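Local coordinates for protein O-methyltransferase (Burkholderia thailandensis, PDB 3MCZ) that probably transfers a methyl group from S-adenosyl-L-methionine to a substrate hydroxyl, working as a dimer, at residues L258-I270 with H313-V326. Sequence-based numbering, arbitrary orientation.
Sequences LHYFDAREAREVI and HGELHPTPWIAGVV
The His313 ring has Asp262 OD2 over one face, the carboxylate lying nearly parallel to it (planes 10° apart), and Glu265 OE1 at its edge, where ND1 donates a 2.9 Å hydrogen bond to OE1. ND1 comes from the syn side of the carboxylate, clearly out of its plane. The His317 imidazole carries its own segment's Glu315 O over one face and presents its edge to two carbonyls: NE2 donates to Phe261 O at 2.6 Å, close to the ring plane, and CD2 lies near Leu258 O. With CG anti to its carbonyl carbon (chi1 -55°), His317 enters the turn leading into helix 263-275. The Trp321 indole has Val325 CG2 over one face and its edge against Ala266 CB and Ala263 O, 3.5 Å from CH2. The Arg267 guanidinium stands almost perpendicular to the indole (87°), with Val325 CG2 over one of its own faces; one water accepts from both Arg267 NH2 and Trp321 NE1. Deeper, Ile270 CG2 packs on Val325 CG1 (3.6 Å) and Val326 CG2, while Leu258 CD1 and Ile322 CG2 meet tip to tip, above strands 281-288 and 341-347 of the Rossmann-like methyltransferase sheet. Glu315 N donates to His259 O at 3.0 Å, and a second water links Ala263 N to Glu315 OE1. Asp262 and Glu265 form a capping box: Glu265 N donates to Asp262 OD1 (2.8 Å), and Asp262 N returns a bond to Glu265 OE1. Glu265 OE1 therefore accepts two N-H groups from the same face of its plane, which ties the helix start to His313 and would probably favour a charged carboxylate; the Phe261 carbonyl, which can only accept, requires a proton on His317 NE2, without settling the charge of the ring.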
loop_
_atom_site.group_PDB
_atom_site.type_symbol
_atom_site.label_atom_id
_atom_site.label_comp_id
_atom_site.label_asym_id
_atom_site.label_seq_id
_atom_site.Cartn_x
_atom_site.Cartn_y
_atom_site.Cartn_z
ATOM N N LEU A 258 -19.193 18.206 -1.660
ATOM C CA LEU A 258 -20.466 17.491 -1.847
ATOM C C LEU A 258 -20.395 15.989 -1.557
ATOM O O LEU A 258 -21.428 15.338 -1.254
ATOM C CB LEU A 258 -21.050 17.763 -3.242
ATOM C CG LEU A 258 -21.739 19.125 -3.477
ATOM C CD1 LEU A 258 -22.115 19.212 -4.950
ATOM C CD2 LEU A 258 -22.974 19.348 -2.598
ATOM N N HIS A 259 -19.182 15.436 -1.571
ATOM C CA HIS A 259 -18.995 14.043 -1.318
ATOM C C HIS A 259 -19.109 13.623 0.163
ATOM O O HIS A 259 -18.945 12.453 0.455
ATOM C CB HIS A 259 -17.668 13.564 -1.908
ATOM C CG HIS A 259 -16.501 14.380 -1.477
ATOM N ND1 HIS A 259 -15.953 15.364 -2.264
ATOM C CD2 HIS A 259 -15.815 14.398 -0.310
ATOM C CE1 HIS A 259 -14.965 15.948 -1.608
ATOM N NE2 HIS A 259 -14.848 15.368 -0.426
ATOM N N TYR A 260 -19.377 14.569 1.064
ATOM C CA TYR A 260 -19.763 14.248 2.435
ATOM C C TYR A 260 -21.246 13.944 2.599
ATOM O O TYR A 260 -21.677 13.525 3.668
ATOM C CB TYR A 260 -19.399 15.406 3.383
ATOM C CG TYR A 260 -17.922 15.503 3.610
ATOM C CD1 TYR A 260 -17.295 14.688 4.525
ATOM C CD2 TYR A 260 -17.151 16.403 2.879
ATOM C CE1 TYR A 260 -15.937 14.771 4.729
ATOM C CE2 TYR A 260 -15.802 16.490 3.059
ATOM C CZ TYR A 260 -15.198 15.690 3.985
ATOM O OH TYR A 260 -13.846 15.787 4.166
ATOM N N PHE A 261 -22.018 14.152 1.539
ATOM C CA PHE A 261 -23.462 14.049 1.604
ATOM C C PHE A 261 -23.957 12.864 0.781
ATOM O O PHE A 261 -23.373 12.573 -0.264
ATOM C CB PHE A 261 -24.063 15.346 1.092
ATOM C CG PHE A 261 -23.682 16.539 1.904
ATOM C CD1 PHE A 261 -24.148 16.682 3.218
ATOM C CD2 PHE A 261 -22.795 17.480 1.411
ATOM C CE1 PHE A 261 -23.762 17.803 4.004
ATOM C CE2 PHE A 261 -22.409 18.587 2.178
ATOM C CZ PHE A 261 -22.907 18.741 3.480
ATOM N N ASP A 262 -25.011 12.175 1.247
ATOM C CA ASP A 262 -25.752 11.272 0.338
ATOM C C ASP A 262 -26.488 12.069 -0.753
ATOM O O ASP A 262 -26.577 13.285 -0.685
ATOM C CB ASP A 262 -26.664 10.273 1.076
ATOM C CG ASP A 262 -27.926 10.871 1.662
ATOM O OD1 ASP A 262 -28.370 11.970 1.305
ATOM O OD2 ASP A 262 -28.520 10.163 2.502
ATOM N N ALA A 263 -27.037 11.392 -1.740
ATOM C CA ALA A 263 -27.637 12.114 -2.887
ATOM C C ALA A 263 -28.798 13.017 -2.468
ATOM O O ALA A 263 -28.967 14.103 -2.989
ATOM C CB ALA A 263 -28.082 11.115 -4.027
ATOM N N ARG A 264 -29.612 12.577 -1.534
ATOM C CA ARG A 264 -30.727 13.386 -1.087
ATOM C C ARG A 264 -30.207 14.669 -0.440
ATOM O O ARG A 264 -30.690 15.771 -0.706
ATOM C CB ARG A 264 -31.550 12.607 -0.072
ATOM C CG ARG A 264 -32.628 13.405 0.548
ATOM C CD ARG A 264 -33.303 12.722 1.783
ATOM N NE ARG A 264 -33.661 13.783 2.689
ATOM C CZ ARG A 264 -32.900 14.236 3.681
ATOM N NH1 ARG A 264 -33.346 15.237 4.429
ATOM N NH2 ARG A 264 -31.727 13.689 3.963
ATOM N N GLU A 265 -29.251 14.483 0.456
ATOM C CA GLU A 265 -28.655 15.600 1.158
ATOM C C GLU A 265 -27.967 16.562 0.191
ATOM O O GLU A 265 -28.139 17.775 0.300
ATOM C CB GLU A 265 -27.674 15.104 2.206
ATOM C CG GLU A 265 -28.333 14.482 3.404
ATOM C CD GLU A 265 -27.317 13.743 4.298
ATOM O OE1 GLU A 265 -26.221 13.356 3.824
ATOM O OE2 GLU A 265 -27.617 13.534 5.474
ATOM N N ALA A 266 -27.209 16.014 -0.750
ATOM C CA ALA A 266 -26.467 16.812 -1.714
ATOM C C ALA A 266 -27.427 17.660 -2.568
ATOM O O ALA A 266 -27.162 18.838 -2.847
ATOM C CB ALA A 266 -25.572 15.888 -2.585
ATOM N N ARG A 267 -28.574 17.087 -2.943
ATOM C CA ARG A 267 -29.580 17.856 -3.716
ATOM C C ARG A 267 -30.112 19.022 -2.886
ATOM O O ARG A 267 -30.250 20.107 -3.389
ATOM C CB ARG A 267 -30.718 16.951 -4.201
ATOM C CG ARG A 267 -31.807 17.671 -4.973
ATOM C CD ARG A 267 -32.935 16.730 -5.355
ATOM N NE ARG A 267 -32.569 15.854 -6.463
ATOM C CZ ARG A 267 -32.565 16.225 -7.748
ATOM N NH1 ARG A 267 -32.853 17.472 -8.105
ATOM N NH2 ARG A 267 -32.215 15.353 -8.680
ATOM N N GLU A 268 -30.370 18.809 -1.592
ATOM C CA GLU A 268 -30.829 19.886 -0.735
ATOM C C GLU A 268 -29.804 20.991 -0.529
ATOM O O GLU A 268 -30.177 22.164 -0.509
ATOM C CB GLU A 268 -31.261 19.332 0.622
ATOM C CG GLU A 268 -32.550 18.532 0.481
ATOM C CD GLU A 268 -32.875 17.674 1.681
ATOM O OE1 GLU A 268 -31.971 17.365 2.500
ATOM O OE2 GLU A 268 -34.056 17.267 1.765
ATOM N N VAL A 269 -28.536 20.617 -0.382
ATOM C CA VAL A 269 -27.445 21.578 -0.173
ATOM C C VAL A 269 -27.261 22.440 -1.410
ATOM O O VAL A 269 -27.057 23.626 -1.303
ATOM C CB VAL A 269 -26.146 20.877 0.146
ATOM C CG1 VAL A 269 -24.926 21.864 0.083
ATOM C CG2 VAL A 269 -26.251 20.248 1.549
ATOM N N ILE A 270 -27.315 21.818 -2.574
ATOM C CA ILE A 270 -27.165 22.529 -3.844
ATOM C C ILE A 270 -28.305 23.526 -3.996
ATOM O O ILE A 270 -28.081 24.679 -4.344
ATOM C CB ILE A 270 -27.117 21.566 -5.035
ATOM C CG1 ILE A 270 -25.828 20.755 -5.003
ATOM C CG2 ILE A 270 -27.199 22.339 -6.356
ATOM C CD1 ILE A 270 -25.845 19.540 -5.911
ATOM N N HIS A 313 -21.726 8.859 5.118
ATOM C CA HIS A 313 -22.376 9.113 3.831
ATOM C C HIS A 313 -21.423 9.460 2.716
ATOM O O HIS A 313 -21.847 9.912 1.651
ATOM C CB HIS A 313 -23.427 10.229 3.953
ATOM C CG HIS A 313 -24.601 9.863 4.790
ATOM N ND1 HIS A 313 -25.608 10.764 5.082
ATOM C CD2 HIS A 313 -24.952 8.698 5.381
ATOM C CE1 HIS A 313 -26.515 10.169 5.837
ATOM N NE2 HIS A 313 -26.119 8.930 6.063
ATOM N N GLY A 314 -20.130 9.207 2.907
ATOM C CA GLY A 314 -19.130 9.572 1.904
ATOM C C GLY A 314 -19.425 8.917 0.567
ATOM O O GLY A 314 -19.670 7.694 0.488
ATOM N N GLU A 315 -19.406 9.701 -0.505
ATOM C CA GLU A 315 -19.696 9.155 -1.815
ATOM C C GLU A 315 -19.469 10.232 -2.841
ATOM O O GLU A 315 -19.892 11.381 -2.608
ATOM C CB GLU A 315 -21.155 8.723 -1.863
ATOM C CG GLU A 315 -21.631 8.315 -3.258
ATOM C CD GLU A 315 -23.079 7.789 -3.297
ATOM O OE1 GLU A 315 -23.834 7.990 -2.313
ATOM O OE2 GLU A 315 -23.463 7.180 -4.343
ATOM N N LEU A 316 -18.837 9.901 -3.960
ATOM C CA LEU A 316 -18.640 10.874 -5.026
ATOM C C LEU A 316 -19.860 10.763 -5.919
ATOM O O LEU A 316 -20.148 9.708 -6.387
ATOM C CB LEU A 316 -17.353 10.618 -5.829
ATOM C CG LEU A 316 -17.005 11.664 -6.902
ATOM C CD1 LEU A 316 -16.919 13.095 -6.348
ATOM C CD2 LEU A 316 -15.686 11.243 -7.643
ATOM N N HIS A 317 -20.571 11.867 -6.135
ATOM C CA HIS A 317 -21.719 11.907 -7.010
ATOM C C HIS A 317 -21.300 12.244 -8.446
ATOM O O HIS A 317 -20.378 13.057 -8.651
ATOM C CB HIS A 317 -22.732 12.922 -6.479
ATOM C CG HIS A 317 -23.115 12.649 -5.060
ATOM N ND1 HIS A 317 -23.789 11.502 -4.693
ATOM C CD2 HIS A 317 -22.872 13.329 -3.921
ATOM C CE1 HIS A 317 -23.961 11.502 -3.381
ATOM N NE2 HIS A 317 -23.421 12.603 -2.890
ATOM N N PRO A 318 -21.956 11.619 -9.427
ATOM C CA PRO A 318 -21.590 11.929 -10.803
ATOM C C PRO A 318 -21.726 13.398 -11.158
ATOM O O PRO A 318 -22.691 14.056 -10.779
ATOM C CB PRO A 318 -22.533 11.071 -11.643
ATOM C CG PRO A 318 -22.949 9.915 -10.704
ATOM C CD PRO A 318 -22.946 10.517 -9.334
ATOM N N THR A 319 -20.765 13.877 -11.940
ATOM C CA THR A 319 -20.710 15.271 -12.323
ATOM C C THR A 319 -21.900 15.715 -13.152
ATOM O O THR A 319 -22.415 16.789 -12.906
ATOM C CB THR A 319 -19.338 15.577 -12.999
ATOM O OG1 THR A 319 -18.297 15.090 -12.120
ATOM C CG2 THR A 319 -19.179 17.077 -13.233
ATOM N N PRO A 320 -22.342 14.905 -14.133
ATOM C CA PRO A 320 -23.560 15.273 -14.839
ATOM C C PRO A 320 -24.794 15.331 -13.945
ATOM O O PRO A 320 -25.708 16.116 -14.217
ATOM C CB PRO A 320 -23.728 14.167 -15.900
ATOM C CG PRO A 320 -22.331 13.622 -16.090
ATOM C CD PRO A 320 -21.732 13.691 -14.702
ATOM N N TRP A 321 -24.827 14.518 -12.891
ATOM C CA TRP A 321 -25.962 14.542 -11.960
ATOM C C TRP A 321 -25.936 15.854 -11.160
ATOM O O TRP A 321 -26.968 16.522 -11.018
ATOM C CB TRP A 321 -25.933 13.338 -11.014
ATOM C CG TRP A 321 -27.038 13.352 -10.036
ATOM C CD1 TRP A 321 -28.304 12.897 -10.216
ATOM C CD2 TRP A 321 -26.972 13.861 -8.714
ATOM N NE1 TRP A 321 -29.046 13.103 -9.076
ATOM C CE2 TRP A 321 -28.249 13.725 -8.149
ATOM C CE3 TRP A 321 -25.966 14.463 -7.969
ATOM C CZ2 TRP A 321 -28.535 14.125 -6.844
ATOM C CZ3 TRP A 321 -26.254 14.849 -6.656
ATOM C CH2 TRP A 321 -27.525 14.663 -6.113
ATOM N N ILE A 322 -24.760 16.220 -10.657
ATOM C CA ILE A 322 -24.606 17.514 -9.978
ATOM C C ILE A 322 -25.042 18.668 -10.905
ATOM O O ILE A 322 -25.798 19.554 -10.500
ATOM C CB ILE A 322 -23.162 17.746 -9.461
ATOM C CG1 ILE A 322 -22.796 16.667 -8.431
ATOM C CG2 ILE A 322 -23.055 19.152 -8.858
ATOM C CD1 ILE A 322 -21.254 16.573 -8.010
ATOM N N ALA A 323 -24.565 18.650 -12.146
ATOM C CA ALA A 323 -24.905 19.694 -13.072
ATOM C C ALA A 323 -26.404 19.784 -13.297
ATOM O O ALA A 323 -26.953 20.899 -13.372
ATOM C CB ALA A 323 -24.136 19.525 -14.411
ATOM N N GLY A 324 -27.092 18.640 -13.379
ATOM C CA GLY A 324 -28.553 18.627 -13.546
ATOM C C GLY A 324 -29.265 19.229 -12.346
ATOM O O GLY A 324 -30.247 19.953 -12.518
ATOM N N VAL A 325 -28.745 18.990 -11.138
ATOM C CA VAL A 325 -29.342 19.596 -9.940
ATOM C C VAL A 325 -29.241 21.134 -9.958
ATOM O O VAL A 325 -30.201 21.858 -9.663
ATOM C CB VAL A 325 -28.746 19.041 -8.647
ATOM C CG1 VAL A 325 -29.409 19.745 -7.460
ATOM C CG2 VAL A 325 -28.946 17.506 -8.562
ATOM N N VAL A 326 -28.092 21.639 -10.388
ATOM C CA VAL A 326 -27.897 23.083 -10.531
ATOM C C VAL A 326 -28.876 23.678 -11.558
ATOM O O VAL A 326 -29.496 24.731 -11.298
ATOM C CB VAL A 326 -26.404 23.398 -10.874
ATOM C CG1 VAL A 326 -26.170 24.910 -11.089
ATOM C CG2 VAL A 326 -25.491 22.874 -9.762
HETATM O O HOH W 1 -26.616 8.648 -2.314
HETATM O O HOH W 2 -32.022 12.171 -8.083
#